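Local coordinates for fusolin (Unidentified entomopoxvirus, PDB 4YN2), which crystallises in vivo as viral spindles that enhance virulence and probably acts on chitin in the insect host as a lytic polysaccharide monooxygenase, at residues Val197-Arg202 and Ile228-Asn233; Ala58-Gln63 and Gly104-Val109; Glu135-Ala140 and Ser185-Asp190. One frame throughout, in Å; residues are numbered along the deposited sequence.

Contact 1: residues Val197-Arg202 and Ile228-Asn233; sequences VPIPIR and INFDYN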
ATOM      1  N   VAL A 197       2.423  13.653   8.715  1.00  9.38           N
ATOM      2  CA  VAL A 197       2.277  13.971   7.307  1.00 10.00           C
ATOM      3  C   VAL A 197       0.815  14.267   7.010  1.00 15.71           C
ATOM      4  O   VAL A 197      -0.056  13.463   7.374  1.00 13.87           O
ATOM      5  CB  VAL A 197       2.794  12.799   6.432  1.00 14.21           C
ATOM      6  CG1 VAL A 197       2.714  13.148   4.945  1.00 14.15           C
ATOM      7  CG2 VAL A 197       4.229  12.440   6.813  1.00 13.98           C
ATOM      8  N   PRO A 198       0.526  15.378   6.301  1.00 14.39           N
ATOM      9  CA  PRO A 198      -0.855  15.634   5.886  1.00 14.24           C
ATOM     10  C   PRO A 198      -1.157  14.795   4.651  1.00 16.47           C
ATOM     11  O   PRO A 198      -0.648  15.070   3.572  1.00 17.01           O
ATOM     12  CB  PRO A 198      -0.878  17.143   5.616  1.00 16.35           C
ATOM     13  CG  PRO A 198       0.512  17.517   5.327  1.00 21.47           C
ATOM     14  CD  PRO A 198       1.438  16.420   5.783  1.00 17.08           C
ATOM     15  N   ILE A 199      -1.946  13.745   4.826  1.00 11.93           N
ATOM     16  CA  ILE A 199      -2.293  12.824   3.755  1.00 10.23           C
ATOM     17  C   ILE A 199      -3.531  13.350   3.017  1.00 13.92           C
ATOM     18  O   ILE A 199      -4.587  13.422   3.637  1.00 11.53           O
ATOM     19  CB  ILE A 199      -2.543  11.403   4.321  1.00 12.55           C
ATOM     20  CG1 ILE A 199      -1.369  10.886   5.200  1.00 12.41           C
ATOM     21  CG2 ILE A 199      -2.847  10.420   3.203  1.00 12.41           C
ATOM     22  CD1 ILE A 199      -0.067  10.751   4.541  1.00 18.85           C
ATOM     23  N   PRO A 200      -3.461  13.642   1.697  1.00 11.51           N
ATOM     24  CA  PRO A 200      -4.678  14.046   0.974  1.00 12.12           C
ATOM     25  C   PRO A 200      -5.702  12.919   0.971  1.00 17.77           C
ATOM     26  O   PRO A 200      -5.329  11.757   0.776  1.00 16.36           O
ATOM     27  CB  PRO A 200      -4.173  14.337  -0.447  1.00 13.80           C
ATOM     28  CG  PRO A 200      -2.699  14.514  -0.314  1.00 17.50           C
ATOM     29  CD  PRO A 200      -2.301  13.589   0.785  1.00 12.83           C
ATOM     30  N   ILE A 201      -6.979  13.249   1.221  1.00 15.56           N
ATOM     31  CA  ILE A 201      -8.025  12.237   1.261  1.00 16.89           C
ATOM     32  C   ILE A 201      -8.365  11.805  -0.159  1.00 20.85           C
ATOM     33  O   ILE A 201      -8.188  12.553  -1.114  1.00 19.83           O
ATOM     34  CB  ILE A 201      -9.296  12.719   2.025  1.00 20.92           C
ATOM     35  CG1 ILE A 201      -8.961  13.311   3.400  1.00 21.64           C
ATOM     36  CG2 ILE A 201     -10.305  11.593   2.201  1.00 24.31           C
ATOM     37  CD1 ILE A 201      -8.025  12.573   4.225  1.00 36.31           C
ATOM     38  N   ARG A 202      -8.796  10.561  -0.273  1.00 19.07           N
ATOM     39  CA  ARG A 202      -9.238   9.912  -1.497  1.00 19.04           C
ATOM     40  C   ARG A 202     -10.526   9.182  -1.208  1.00 22.85           C
ATOM     41  O   ARG A 202     -10.755   8.778  -0.072  1.00 20.74           O
ATOM     42  CB  ARG A 202      -8.175   8.911  -1.981  1.00 19.59           C
ATOM     43  CG  ARG A 202      -6.780   9.494  -2.216  1.00 24.95           C
ATOM     44  CD  ARG A 202      -6.768  10.279  -3.487  1.00 27.74           C
ATOM     45  NE  ARG A 202      -5.425  10.678  -3.915  1.00 14.61           N
ATOM     46  CZ  ARG A 202      -4.924  11.908  -3.886  1.00 17.02           C
ATOM     47  NH1 ARG A 202      -5.615  12.906  -3.353  1.00 15.90           N
ATOM     48  NH2 ARG A 202      -3.714  12.146  -4.375  1.00 13.59           N
ATOM     49  N   ILE A 228      -3.252   2.353   1.326  1.00  6.15           N
ATOM     50  CA  ILE A 228      -4.176   3.044   2.225  1.00  6.28           C
ATOM     51  C   ILE A 228      -5.538   3.262   1.575  1.00 10.49           C
ATOM     52  O   ILE A 228      -5.662   3.322   0.349  1.00  9.96           O
ATOM     53  CB  ILE A 228      -3.595   4.395   2.727  1.00  8.51           C
ATOM     54  CG1 ILE A 228      -3.379   5.415   1.575  1.00  8.84           C
ATOM     55  CG2 ILE A 228      -2.310   4.165   3.510  1.00  9.43           C
ATOM     56  CD1 ILE A 228      -3.206   6.850   2.030  1.00 16.92           C
ATOM     57  N   ASN A 229      -6.561   3.363   2.417  1.00  8.26           N
ATOM     58  CA  ASN A 229      -7.912   3.700   1.996  1.00  9.24           C
ATOM     59  C   ASN A 229      -8.537   4.548   3.094  1.00 15.12           C
ATOM     60  O   ASN A 229      -8.001   4.619   4.200  1.00 14.51           O
ATOM     61  CB  ASN A 229      -8.762   2.464   1.667  1.00 11.13           C
ATOM     62  CG  ASN A 229      -9.870   2.725   0.669  1.00 25.02           C
ATOM     63  OD1 ASN A 229     -10.193   3.872   0.330  1.00 17.87           O
ATOM     64  ND2 ASN A 229     -10.508   1.667   0.202  1.00 22.29           N
ATOM     65  N   PHE A 230      -9.624   5.227   2.770  1.00 13.22           N
ATOM     66  CA  PHE A 230     -10.301   6.140   3.672  1.00 14.05           C
ATOM     67  C   PHE A 230     -11.726   5.682   3.943  1.00 19.04           C
ATOM     68  O   PHE A 230     -12.450   5.338   3.010  1.00 17.82           O
ATOM     69  CB  PHE A 230     -10.296   7.528   3.047  1.00 16.76           C
ATOM     70  CG  PHE A 230      -8.899   8.019   2.755  1.00 19.41           C
ATOM     71  CD1 PHE A 230      -8.185   8.730   3.708  1.00 23.56           C
ATOM     72  CD2 PHE A 230      -8.246   7.644   1.591  1.00 23.15           C
ATOM     73  CE1 PHE A 230      -6.880   9.153   3.451  1.00 25.02           C
ATOM     74  CE2 PHE A 230      -6.930   8.046   1.350  1.00 26.67           C
ATOM     75  CZ  PHE A 230      -6.266   8.805   2.276  1.00 24.62           C
ATOM     76  N   ASP A 231     -12.113   5.656   5.220  1.00 17.37           N
ATOM     77  CA  ASP A 231     -13.451   5.268   5.652  1.00 18.14           C
ATOM     78  C   ASP A 231     -14.265   6.532   5.898  1.00 21.16           C
ATOM     79  O   ASP A 231     -14.017   7.245   6.873  1.00 18.98           O
ATOM     80  CB  ASP A 231     -13.387   4.406   6.934  1.00 20.29           C
ATOM     81  CG  ASP A 231     -14.495   3.379   7.078  1.00 33.91           C
ATOM     82  OD1 ASP A 231     -15.540   3.538   6.418  1.00 35.29           O
ATOM     83  OD2 ASP A 231     -14.348   2.462   7.915  1.00 41.41           O
ATOM     84  N   TYR A 232     -15.162   6.853   4.976  1.00 18.63           N
ATOM     85  CA  TYR A 232     -16.036   8.018   5.116  1.00 18.53           C
ATOM     86  C   TYR A 232     -17.145   7.732   6.118  1.00 21.02           C
ATOM     87  O   TYR A 232     -17.516   6.584   6.321  1.00 20.05           O
ATOM     88  CB  TYR A 232     -16.643   8.420   3.766  1.00 19.27           C
ATOM     89  CG  TYR A 232     -15.729   9.328   2.987  1.00 20.85           C
ATOM     90  CD1 TYR A 232     -14.602   8.828   2.347  1.00 23.22           C
ATOM     91  CD2 TYR A 232     -15.920  10.701   2.987  1.00 21.52           C
ATOM     92  CE1 TYR A 232     -13.719   9.671   1.679  1.00 23.25           C
ATOM     93  CE2 TYR A 232     -15.044  11.553   2.328  1.00 22.28           C
ATOM     94  CZ  TYR A 232     -13.933  11.035   1.688  1.00 29.16           C
ATOM     95  OH  TYR A 232     -13.092  11.861   0.981  1.00 31.92           O
ATOM     96  N   ASN A 233     -17.673   8.784   6.735  1.00 18.22           N
ATOM     97  CA  ASN A 233     -18.796   8.664   7.664  1.00 17.75           C
ATOM     98  C   ASN A 233     -20.098   8.581   6.869  1.00 21.59           C
ATOM     99  O   ASN A 233     -20.256   9.323   5.902  1.00 20.61           O
ATOM    100  CB  ASN A 233     -18.834   9.868   8.597  1.00 19.94           C
ATOM    101  CG  ASN A 233     -17.576  10.014   9.410  1.00 40.81           C
ATOM    102  OD1 ASN A 233     -17.309   9.221  10.315  1.00 39.14           O
ATOM    103  ND2 ASN A 233     -16.735  10.975   9.057  1.00 30.80           N
TER

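Contact 2: residues Ala58-Gln63 and Gly104-Val109; sequences AQYEFQ and GDKSGV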
ATOM      1  N   ALA A  58      11.725 -16.337  -4.509  1.00  7.50           N
ATOM      2  CA  ALA A  58      10.417 -15.965  -3.956  1.00  7.49           C
ATOM      3  C   ALA A  58      10.513 -15.684  -2.446  1.00 11.69           C
ATOM      4  O   ALA A  58       9.935 -14.712  -1.963  1.00  9.58           O
ATOM      5  CB  ALA A  58       9.412 -17.072  -4.230  1.00  8.58           C
ATOM      6  N   GLN A  59      11.274 -16.503  -1.709  1.00  8.73           N
ATOM      7  CA  GLN A  59      11.470 -16.284  -0.275  1.00  8.07           C
ATOM      8  C   GLN A  59      12.264 -15.006  -0.001  1.00 11.49           C
ATOM      9  O   GLN A  59      11.925 -14.258   0.917  1.00  9.44           O
ATOM     10  CB  GLN A  59      12.195 -17.470   0.355  1.00  9.48           C
ATOM     11  CG  GLN A  59      11.319 -18.695   0.521  1.00 14.20           C
ATOM     12  CD  GLN A  59      12.111 -19.866   1.050  1.00 28.64           C
ATOM     13  OE1 GLN A  59      13.345 -19.889   1.041  1.00 26.23           O
ATOM     14  NE2 GLN A  59      11.422 -20.840   1.584  1.00 21.91           N
ATOM     15  N   TYR A  60      13.304 -14.752  -0.810  1.00  9.71           N
ATOM     16  CA  TYR A  60      14.169 -13.577  -0.689  1.00  9.29           C
ATOM     17  C   TYR A  60      13.350 -12.294  -0.774  1.00 11.58           C
ATOM     18  O   TYR A  60      13.617 -11.344  -0.048  1.00  8.98           O
ATOM     19  CB  TYR A  60      15.248 -13.625  -1.788  1.00 10.24           C
ATOM     20  CG  TYR A  60      16.218 -12.475  -1.795  1.00 11.30           C
ATOM     21  CD1 TYR A  60      15.929 -11.301  -2.479  1.00 12.51           C
ATOM     22  CD2 TYR A  60      17.456 -12.578  -1.172  1.00 12.43           C
ATOM     23  CE1 TYR A  60      16.831 -10.249  -2.514  1.00 12.08           C
ATOM     24  CE2 TYR A  60      18.383 -11.545  -1.231  1.00 13.68           C
ATOM     25  CZ  TYR A  60      18.079 -10.389  -1.927  1.00 18.64           C
ATOM     26  OH  TYR A  60      18.972  -9.347  -1.924  1.00 18.69           O
ATOM     27  N   GLU A  61      12.332 -12.279  -1.656  1.00  9.01           N
ATOM     28  CA  GLU A  61      11.454 -11.133  -1.846  1.00  7.63           C
ATOM     29  C   GLU A  61      10.805 -10.703  -0.525  1.00 10.53           C
ATOM     30  O   GLU A  61      10.731  -9.501  -0.246  1.00  9.02           O
ATOM     31  CB  GLU A  61      10.390 -11.485  -2.903  1.00  8.64           C
ATOM     32  CG  GLU A  61       9.258 -10.501  -3.054  1.00 11.43           C
ATOM     33  CD  GLU A  61       8.390 -10.846  -4.241  1.00 18.98           C
ATOM     34  OE1 GLU A  61       7.811 -11.956  -4.267  1.00 17.62           O
ATOM     35  OE2 GLU A  61       8.313 -10.014  -5.165  1.00  8.11           O
ATOM     36  N   PHE A  62      10.384 -11.665   0.317  1.00  7.51           N
ATOM     37  CA  PHE A  62       9.784 -11.320   1.601  1.00  6.89           C
ATOM     38  C   PHE A  62      10.779 -11.301   2.746  1.00 10.94           C
ATOM     39  O   PHE A  62      10.561 -10.530   3.670  1.00  9.79           O
ATOM     40  CB  PHE A  62       8.630 -12.253   1.926  1.00  9.26           C
ATOM     41  CG  PHE A  62       7.458 -12.203   0.966  1.00 10.95           C
ATOM     42  CD1 PHE A  62       7.251 -11.100   0.137  1.00 14.04           C
ATOM     43  CD2 PHE A  62       6.474 -13.179   1.000  1.00 13.60           C
ATOM     44  CE1 PHE A  62       6.179 -11.070  -0.755  1.00 14.77           C
ATOM     45  CE2 PHE A  62       5.388 -13.132   0.125  1.00 15.95           C
ATOM     46  CZ  PHE A  62       5.267 -12.094  -0.766  1.00 14.02           C
ATOM     47  N   GLN A  63      11.872 -12.077   2.691  1.00  8.38           N
ATOM     48  CA  GLN A  63      12.881 -12.054   3.749  1.00  8.94           C
ATOM     49  C   GLN A  63      13.560 -10.691   3.795  1.00 13.06           C
ATOM     50  O   GLN A  63      13.867 -10.203   4.874  1.00 12.39           O
ATOM     51  CB  GLN A  63      13.937 -13.161   3.541  1.00  9.97           C
ATOM     52  CG  GLN A  63      15.063 -13.151   4.603  1.00 26.32           C
ATOM     53  CD  GLN A  63      16.179 -14.115   4.326  1.00 38.92           C
ATOM     54  OE1 GLN A  63      16.115 -14.936   3.417  1.00 33.44           O
ATOM     55  NE2 GLN A  63      17.263 -13.989   5.081  1.00 42.60           N
ATOM     56  N   GLY A 104      18.117  -8.563  -5.762  1.00  9.28           N
ATOM     57  CA  GLY A 104      17.265  -9.631  -6.247  1.00  9.10           C
ATOM     58  C   GLY A 104      16.040  -9.196  -7.011  1.00 12.23           C
ATOM     59  O   GLY A 104      16.051  -8.181  -7.722  1.00 11.05           O
ATOM     60  N   ASP A 105      14.991 -10.000  -6.879  1.00  8.85           N
ATOM     61  CA  ASP A 105      13.725  -9.797  -7.549  1.00  8.01           C
ATOM     62  C   ASP A 105      12.602  -9.637  -6.539  1.00 10.61           C
ATOM     63  O   ASP A 105      12.143 -10.615  -5.942  1.00  9.33           O
ATOM     64  CB  ASP A 105      13.443 -10.980  -8.480  1.00  9.31           C
ATOM     65  CG  ASP A 105      12.306 -10.749  -9.452  1.00 16.35           C
ATOM     66  OD1 ASP A 105      11.571  -9.733  -9.288  1.00 14.41           O
ATOM     67  OD2 ASP A 105      12.159 -11.559 -10.394  1.00 19.46           O
ATOM     68  N   LYS A 106      12.127  -8.391  -6.387  1.00  6.75           N
ATOM     69  CA  LYS A 106      11.002  -8.070  -5.527  1.00  5.92           C
ATOM     70  C   LYS A 106       9.831  -7.573  -6.395  1.00  9.86           C
ATOM     71  O   LYS A 106       8.910  -6.949  -5.881  1.00  9.02           O
ATOM     72  CB  LYS A 106      11.417  -7.027  -4.497  1.00  8.14           C
ATOM     73  CG  LYS A 106      12.532  -7.504  -3.562  1.00  7.28           C
ATOM     74  CD  LYS A 106      13.359  -6.360  -3.084  1.00 10.81           C
ATOM     75  CE  LYS A 106      14.455  -6.808  -2.148  1.00 10.86           C
ATOM     76  NZ  LYS A 106      15.676  -5.983  -2.279  1.00 11.96           N
ATOM     77  N   SER A 107       9.852  -7.868  -7.712  1.00  6.99           N
ATOM     78  CA  SER A 107       8.852  -7.353  -8.654  1.00  6.64           C
ATOM     79  C   SER A 107       7.459  -7.949  -8.450  1.00  9.95           C
ATOM     80  O   SER A 107       6.494  -7.365  -8.923  1.00  8.11           O
ATOM     81  CB  SER A 107       9.297  -7.565 -10.098  1.00 11.38           C
ATOM     82  OG  SER A 107       9.422  -8.948 -10.383  1.00 14.58           O
ATOM     83  N   GLY A 108       7.339  -9.052  -7.716  1.00  7.65           N
ATOM     84  CA  GLY A 108       6.033  -9.603  -7.384  1.00  8.09           C
ATOM     85  C   GLY A 108       5.218  -8.646  -6.537  1.00 10.70           C
ATOM     86  O   GLY A 108       3.996  -8.572  -6.660  1.00  8.60           O
ATOM     87  N   VAL A 109       5.900  -7.858  -5.704  1.00  7.29           N
ATOM     88  CA  VAL A 109       5.249  -6.882  -4.830  1.00  7.35           C
ATOM     89  C   VAL A 109       4.762  -5.660  -5.640  1.00 10.16           C
ATOM     90  O   VAL A 109       3.939  -4.895  -5.139  1.00 10.05           O
ATOM     91  CB  VAL A 109       6.219  -6.499  -3.669  1.00 10.80           C
ATOM     92  CG1 VAL A 109       5.682  -5.362  -2.818  1.00 10.96           C
ATOM     93  CG2 VAL A 109       6.488  -7.718  -2.797  1.00 10.85           C
TER
HETATM   94  O   HOH W   1      17.789  -7.062  -0.864  1.00 10.42           O

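Contact 3: residues Glu135-Ala140 and Ser185-Asp190; sequences EFCPTA and SICDAD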
ATOM      1  N   GLU A 135       4.976   5.998  10.886  1.00  7.61           N
ATOM      2  CA  GLU A 135       6.041   5.369  11.677  1.00  7.08           C
ATOM      3  C   GLU A 135       6.912   4.537  10.752  1.00 11.15           C
ATOM      4  O   GLU A 135       6.418   3.572  10.167  1.00 11.73           O
ATOM      5  CB  GLU A 135       5.440   4.501  12.796  1.00  8.56           C
ATOM      6  CG  GLU A 135       6.455   3.870  13.741  1.00 14.06           C
ATOM      7  CD  GLU A 135       5.901   2.731  14.579  1.00 24.82           C
ATOM      8  OE1 GLU A 135       5.268   1.820  14.001  1.00 19.65           O
ATOM      9  OE2 GLU A 135       6.129   2.731  15.809  1.00 18.72           O
ATOM     10  N   PHE A 136       8.189   4.922  10.585  1.00  7.16           N
ATOM     11  CA  PHE A 136       9.157   4.135   9.830  1.00  6.75           C
ATOM     12  C   PHE A 136       9.963   3.372  10.868  1.00 11.93           C
ATOM     13  O   PHE A 136      10.408   3.956  11.871  1.00 11.11           O
ATOM     14  CB  PHE A 136      10.033   4.982   8.899  1.00  7.70           C
ATOM     15  CG  PHE A 136      10.885   4.157   7.969  1.00  8.81           C
ATOM     16  CD1 PHE A 136      12.101   3.634   8.392  1.00 11.80           C
ATOM     17  CD2 PHE A 136      10.471   3.893   6.668  1.00 10.33           C
ATOM     18  CE1 PHE A 136      12.883   2.861   7.532  1.00 12.58           C
ATOM     19  CE2 PHE A 136      11.251   3.109   5.813  1.00 12.99           C
ATOM     20  CZ  PHE A 136      12.458   2.611   6.246  1.00 10.90           C
ATOM     21  N   CYS A 137      10.081   2.063  10.659  1.00  8.87           N
ATOM     22  CA  CYS A 137      10.737   1.129  11.559  1.00  9.15           C
ATOM     23  C   CYS A 137      12.151   0.882  11.084  1.00 10.77           C
ATOM     24  O   CYS A 137      12.334   0.101  10.152  1.00 10.03           O
ATOM     25  CB  CYS A 137       9.933  -0.168  11.630  1.00 10.58           C
ATOM     26  SG  CYS A 137      10.505  -1.327  12.892  1.00 15.94           S
ATOM     27  N   PRO A 138      13.163   1.556  11.667  1.00  6.17           N
ATOM     28  CA  PRO A 138      14.526   1.364  11.192  1.00  6.68           C
ATOM     29  C   PRO A 138      15.191   0.173  11.860  1.00 12.86           C
ATOM     30  O   PRO A 138      15.107   0.031  13.062  1.00 13.82           O
ATOM     31  CB  PRO A 138      15.209   2.672  11.599  1.00  7.88           C
ATOM     32  CG  PRO A 138      14.545   3.051  12.870  1.00 12.39           C
ATOM     33  CD  PRO A 138      13.131   2.513  12.795  1.00  7.93           C
ATOM     34  N   THR A 139      15.880  -0.651  11.100  1.00 10.19           N
ATOM     35  CA  THR A 139      16.601  -1.774  11.678  1.00 11.06           C
ATOM     36  C   THR A 139      18.064  -1.285  11.958  1.00 16.20           C
ATOM     37  O   THR A 139      18.771  -1.902  12.749  1.00 15.49           O
ATOM     38  CB  THR A 139      16.410  -2.998  10.799  1.00 24.28           C
ATOM     39  OG1 THR A 139      16.908  -2.743   9.500  1.00 26.42           O
ATOM     40  CG2 THR A 139      14.918  -3.375  10.692  1.00 24.03           C
ATOM     41  N   ALA A 140      18.459  -0.131  11.382  1.00 13.14           N
ATOM     42  CA  ALA A 140      19.738   0.548  11.627  1.00 12.90           C
ATOM     43  C   ALA A 140      19.512   2.067  11.605  1.00 16.75           C
ATOM     44  O   ALA A 140      18.674   2.545  10.843  1.00 15.48           O
ATOM     45  CB  ALA A 140      20.756   0.154  10.576  1.00 13.73           C
ATOM     46  N   SER A 185       2.888  -0.356  19.179  1.00 16.05           N
ATOM     47  CA  SER A 185       3.611  -0.301  17.917  1.00 15.98           C
ATOM     48  C   SER A 185       3.963  -1.704  17.444  1.00 19.56           C
ATOM     49  O   SER A 185       4.414  -2.518  18.246  1.00 19.42           O
ATOM     50  CB  SER A 185       4.887   0.519  18.080  1.00 18.40           C
ATOM     51  OG  SER A 185       5.673   0.462  16.903  1.00 23.44           O
ATOM     52  N   ILE A 186       3.775  -1.985  16.151  1.00 16.28           N
ATOM     53  CA  ILE A 186       4.132  -3.288  15.582  1.00 16.60           C
ATOM     54  C   ILE A 186       5.594  -3.275  15.081  1.00 20.06           C
ATOM     55  O   ILE A 186       6.041  -4.278  14.544  1.00 20.27           O
ATOM     56  CB  ILE A 186       3.143  -3.748  14.479  1.00 20.29           C
ATOM     57  CG1 ILE A 186       3.112  -2.788  13.263  1.00 21.13           C
ATOM     58  CG2 ILE A 186       1.740  -3.941  15.075  1.00 21.43           C
ATOM     59  CD1 ILE A 186       2.747  -3.492  11.980  1.00 26.42           C
ATOM     60  N   CYS A 187       6.324  -2.140  15.213  1.00 16.26           N
ATOM     61  CA  CYS A 187       7.737  -2.047  14.832  1.00 14.78           C
ATOM     62  C   CYS A 187       8.541  -2.855  15.838  1.00 21.80           C
ATOM     63  O   CYS A 187       8.307  -2.711  17.033  1.00 21.61           O
ATOM     64  CB  CYS A 187       8.196  -0.587  14.791  1.00 13.61           C
ATOM     65  SG  CYS A 187       9.986  -0.365  14.612  1.00 16.58           S
ATOM     66  N   ASP A 188       9.477  -3.691  15.371  1.00 21.16           N
ATOM     67  CA  ASP A 188      10.299  -4.514  16.269  1.00 22.77           C
ATOM     68  C   ASP A 188      11.602  -3.788  16.695  1.00 28.73           C
ATOM     69  O   ASP A 188      12.335  -4.328  17.519  1.00 29.44           O
ATOM     70  CB  ASP A 188      10.607  -5.908  15.665  1.00 25.42           C
ATOM     71  CG  ASP A 188      11.144  -5.951  14.244  1.00 41.44           C
ATOM     72  OD1 ASP A 188      11.604  -4.899  13.746  1.00 43.53           O
ATOM     73  OD2 ASP A 188      11.086  -7.035  13.622  1.00 48.11           O
ATOM     74  N   ALA A 189      11.858  -2.556  16.198  1.00 25.21           N
ATOM     75  CA  ALA A 189      13.038  -1.777  16.597  1.00 24.54           C
ATOM     76  C   ALA A 189      12.777  -1.079  17.922  1.00 27.06           C
ATOM     77  O   ALA A 189      11.642  -1.043  18.390  1.00 26.65           O
ATOM     78  CB  ALA A 189      13.392  -0.756  15.529  1.00 25.24           C
ATOM     79  N   ASP A 190      13.819  -0.493  18.513  1.00 22.07           N
ATOM     80  CA  ASP A 190      13.716   0.158  19.815  1.00 21.02           C
ATOM     81  C   ASP A 190      13.362   1.652  19.675  1.00 22.78           C
ATOM     82  O   ASP A 190      12.639   2.179  20.514  1.00 23.46           O
ATOM     83  CB  ASP A 190      15.019  -0.070  20.581  1.00 23.41           C
ATOM     84  CG  ASP A 190      15.291  -1.566  20.723  1.00 40.85           C
ATOM     85  OD1 ASP A 190      14.574  -2.228  21.511  1.00 43.12           O
ATOM     86  OD2 ASP A 190      16.113  -2.098  19.944  1.00 45.78           O
TER
HETATM   87  O   HOH W   2       3.110   0.408  14.424  1.00 20.44           O

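Contact 1: residues Val197-Arg202 and Ile228-Asn233
Phe230 is the side chain on which this meeting of two strand ends turns. Its CB already lies against the other segment, 3.4 Å from Arg202 O, and the first torsion sets CG anti to its own carbonyl carbon (chi1 -58°), which directs the ring under the bend where strand 191-200 runs out. CD2 continues along the same carbonyl, 3.2 Å from Arg202 O, while CE2 packs against Arg202 CB. On the other flank CD1 and CE1 meet the branches of Ile201, with CE1 3.7 Å from Ile201 CD1. At the tip Phe230 CZ passes 3.4 Å from Pro200 O. It also meets Ile199 CG2, which stands at the edge of the ring. Backbone lies over one face: Ile201 CA makes a CH-pi contact 4.1 Å from the Phe230 ring centroid, 16° off the normal, and Arg202 N lies above the rim beside it. A flat, wholly apolar ring suits a site where main chain passes so closely overhead. Deeper in, Ile199 CG2 and Ile228 CD1 touch tip to tip at 3.8 Å. Outward, Tyr232 crosses Ile201 obliquely, its OH 3.1 Å from Ile201 CG2. Arg202 suits the margin: its aliphatic CB and CG lie along Phe230, while its guanidinium turns away to Thr152 O. No hydrogen bond joins the segments, whose strands cross at 75° with axes 10.1 Å apart, each belonging to a different sheet. This is side-chain packing between the two sheets of a beta-sandwich, the immunoglobulin-like core expected of the lytic polysaccharide monooxygenase family.

Contact 2: residues Ala58-Gln63 and Gly104-Val109
Helix 51-63 docks here on a loop that tightens into an Asx turn and then a short 3-10 segment. Glu61 is stretched across the interface, CG anti to the backbone N (chi1 170°) and the chain extended beyond, so that its carboxylate arrives at the turn while sliding past Val109 in the opposite direction. A long acidic residue suits this place because the 3-10 turn presents backbone N-H groups: OE2 takes weak, bent bonds from Gly108 N at 2.9 Å and Val109 N at 3.3 Å. Val109 N is shared with Lys106 O, an acceptor that lies 3.2 Å from Glu61 OE2 without bonding it. Gly108, with no side chain, lets OE2 come this close to the backbone. Phe62 crosses Val109 obliquely and offers its ring edge to Val109 CG2, 3.9 Å from Phe62 CE1. Tyr60 reaches the other way, its CE1 3.8 Å from Gly104 CA, where positive phi favours glycine. A water joins Tyr60 OH to Lys106 NZ, which also binds Glu67 O. Asp105 OD1 is gripped twice in the Asx turn: by Ser107 N at 3.0 Å on its anti lone pair, and by Ser107 OG at 2.5 Å on its syn one.

Contact 3: residues Glu135-Ala140 and Ser185-Asp190
A disulfide bolts a strand end to an irregular loop: Cys137 SG and Cys187 SG are joined at 2.0 Å with a chi3 of 76°. Both sulfurs stand anti to their own backbone N, chi1 -172° at Cys137 and 170° at Cys187, so each side chain reaches straight toward the other segment. Beside the bridge, Glu135 sends an extended chain along the same side of the strand. Its OE2 accepts a hydrogen bond from Ser185 OG, 2.6 Å away, on the syn lone pair. Serine suits the site because OG also accepts one from Cys187 N, at 3.2 Å, closing an ST turn that sets the cysteine in place. Glu135 OE1 accepts a hydrogen bond from a water 2.6 Å away, which accepts one from Ile186 N, so both carboxylate oxygens restrain the loop. Past the disulfide, small Ala189 allows close approach, its CB 3.1 Å from Pro138 O and 4.0 Å from Cys137 SG. The pair lies at the end of strand 129-138, between strand 2-6, whose Ser5 hydroxyl bonds Glu135 OE1, and strand 191-200, which the loop enters; just beyond, Thr139 pairs through its backbone with the zinc ligand His1.

How the contacts relate
Along the chain contact 2 comes first, followed by contact 3 and then contact 1, each closing before the next opens. Contacts 1 and 3 share one antiparallel sheet, in which strands 191-200 and 129-138 are neighbours, yet their centres lie about 23 Å apart. Contact 1 joins this sheet to the mixed sheet through strand 220-231. Contact 2 belongs to the helical region inserted before most of the strands, on the opposite side of the chain's centre from contact 1, its centre about 29 Å from that of contact 1 and about 21 Å from that of contact 3. None touches another. Contacts 3 and 2 flank the zinc site, the side chains of Pro138 and Lys106 lying about 8 Å and about 12 Å from the metal.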